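Local coordinates for protein N5-carboxyaminoimidazole ribonucleotide synthetase (Bacillus anthracis, PDB 3QFF) that makes N5-carboxyaminoimidazole ribonucleotide, probably from aminoimidazole ribonucleotide, ATP and bicarbonate in purine biosynthesis, and binds ADP in an ATP-grasp pocket, at residues L25-M28 / M29-A33. Residues are numbered along the deposited sequence; the frame is centred on the assembly and turned at random.
Sequences LGRM and MALAA
A chi1 of 175° swings Arg27 CG to the side opposite its backbone N, and the chain then runs extended to NE alongside Leu31, whose chi1 of -74° sets CG beside its own N; the two side chains point the same way, and Arg27 CG meets Leu31 CD1 at 4.0 Å. Both sit on helix 24-35, the helix of the first beta-alpha-beta unit in the Rossmann-like preATP-grasp domain. Four successive i to i+4 bonds tie the turns together, from Met29 N to Leu25 O (3.0 Å) through to Ala32 N to Met28 O, somewhat longer at 3.2 Å. Gly26, probably the third glycine of a GxGxxG pattern at the strand-to-helix junction, accepts through its O from Ala30 N at 2.9 Å, while its N is hydrogen-bonded to Glu82 OE2. Ala30 and Ala33 lie on the parallel sheet. Arg27, Met28 and Leu31 all meet the second subunit: Leu31 packs on its Leu31, and Arg27 NH2 is hydrogen-bonded to its Lys34 O, NH1 to Pro50 O of the same chain. Met29 lies between Ile19 of strand 16-20 and helix 294-303; with its CG set beside its own N, CG comes to 3.3 Å from Leu25 O and the chain runs on extended.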
ATOM      1  N   LEU A  25       0.837  -8.993  11.134  1.00 21.31           N
ATOM      2  CA  LEU A  25       2.144  -8.767  10.518  1.00 21.64           C
ATOM      3  C   LEU A  25       2.256  -9.583   9.248  1.00 21.48           C
ATOM      4  O   LEU A  25       2.770  -9.100   8.246  1.00 21.29           O
ATOM      5  CB  LEU A  25       3.281  -9.110  11.489  1.00 21.78           C
ATOM      6  CG  LEU A  25       3.260  -8.346  12.818  1.00 21.30           C
ATOM      7  CD1 LEU A  25       4.443  -8.787  13.669  1.00 21.35           C
ATOM      8  CD2 LEU A  25       3.288  -6.811  12.603  1.00 19.94           C
ATOM      9  N   GLY A  26       1.768 -10.820   9.306  1.00 21.31           N
ATOM     10  CA  GLY A  26       1.597 -11.643   8.115  1.00 21.61           C
ATOM     11  C   GLY A  26       0.700 -11.005   7.058  1.00 21.14           C
ATOM     12  O   GLY A  26       1.057 -10.984   5.882  1.00 21.94           O
ATOM     13  N   ARG A  27      -0.462 -10.497   7.455  1.00 21.12           N
ATOM     14  CA  ARG A  27      -1.377  -9.864   6.499  1.00 20.96           C
ATOM     15  C   ARG A  27      -0.716  -8.679   5.784  1.00 20.51           C
ATOM     16  O   ARG A  27      -0.807  -8.547   4.563  1.00 20.30           O
ATOM     17  CB  ARG A  27      -2.645  -9.401   7.219  1.00 20.79           C
ATOM     18  CG  ARG A  27      -3.638  -8.610   6.349  1.00 22.04           C
ATOM     19  CD  ARG A  27      -4.722  -8.049   7.265  1.00 24.11           C
ATOM     20  NE  ARG A  27      -5.788  -7.309   6.584  1.00 25.15           N
ATOM     21  CZ  ARG A  27      -6.931  -7.843   6.151  1.00 26.66           C
ATOM     22  NH1 ARG A  27      -7.155  -9.146   6.267  1.00 26.43           N
ATOM     23  NH2 ARG A  27      -7.850  -7.065   5.576  1.00 26.91           N
ATOM     24  N   MET A  28      -0.047  -7.830   6.549  1.00 20.58           N
ATOM     25  CA  MET A  28       0.604  -6.660   5.964  1.00 21.40           C
ATOM     26  C   MET A  28       1.819  -6.991   5.079  1.00 21.25           C
ATOM     27  O   MET A  28       2.029  -6.333   4.052  1.00 21.84           O
ATOM     28  CB  MET A  28       0.930  -5.634   7.044  1.00 21.18           C
ATOM     29  CG  MET A  28      -0.330  -4.908   7.507  1.00 23.81           C
ATOM     30  SD  MET A  28      -0.057  -3.730   8.829  1.00 26.34           S
ATOM     31  CE  MET A  28       0.205  -4.772  10.271  1.00 25.52           C
ATOM     32  N   MET A  29       2.582  -8.021   5.441  1.00 20.61           N
ATOM     33  CA  MET A  29       3.659  -8.525   4.555  1.00 21.11           C
ATOM     34  C   MET A  29       3.013  -8.987   3.242  1.00 20.55           C
ATOM     35  O   MET A  29       3.517  -8.735   2.140  1.00 19.39           O
ATOM     36  CB  MET A  29       4.353  -9.756   5.176  1.00 21.28           C
ATOM     37  CG  MET A  29       5.389  -9.510   6.279  1.00 25.12           C
ATOM     38  SD  MET A  29       6.029 -11.133   6.853  1.00 31.92           S
ATOM     39  CE  MET A  29       7.002 -10.676   8.289  1.00 30.77           C
ATOM     40  N   ALA A  30       1.908  -9.707   3.384  1.00 20.56           N
ATOM     41  CA  ALA A  30       1.253 -10.344   2.246  1.00 20.47           C
ATOM     42  C   ALA A  30       0.631  -9.321   1.296  1.00 20.98           C
ATOM     43  O   ALA A  30       0.668  -9.503   0.075  1.00 20.92           O
ATOM     44  CB  ALA A  30       0.211 -11.350   2.733  1.00 19.74           C
ATOM     45  N   LEU A  31       0.078  -8.245   1.856  1.00 21.71           N
ATOM     46  CA  LEU A  31      -0.448  -7.137   1.044  1.00 22.47           C
ATOM     47  C   LEU A  31       0.648  -6.440   0.240  1.00 22.60           C
ATOM     48  O   LEU A  31       0.460  -6.124  -0.940  1.00 22.63           O
ATOM     49  CB  LEU A  31      -1.227  -6.136   1.910  1.00 22.83           C
ATOM     50  CG  LEU A  31      -2.615  -6.666   2.354  1.00 24.58           C
ATOM     51  CD1 LEU A  31      -3.167  -5.866   3.516  1.00 26.19           C
ATOM     52  CD2 LEU A  31      -3.609  -6.636   1.192  1.00 24.50           C
ATOM     53  N   ALA A  32       1.801  -6.241   0.877  1.00 22.40           N
ATOM     54  CA  ALA A  32       2.976  -5.646   0.230  1.00 22.68           C
ATOM     55  C   ALA A  32       3.475  -6.553  -0.898  1.00 22.56           C
ATOM     56  O   ALA A  32       3.847  -6.086  -1.986  1.00 22.39           O
ATOM     57  CB  ALA A  32       4.096  -5.442   1.284  1.00 22.98           C
ATOM     58  N   ALA A  33       3.501  -7.859  -0.629  1.00 22.12           N
ATOM     59  CA  ALA A  33       4.035  -8.824  -1.598  1.00 22.94           C
ATOM     60  C   ALA A  33       3.125  -8.915  -2.826  1.00 22.95           C
ATOM     61  O   ALA A  33       3.594  -9.084  -3.948  1.00 22.74           O
ATOM     62  CB  ALA A  33       4.185 -10.193  -0.943  1.00 22.54           C
TER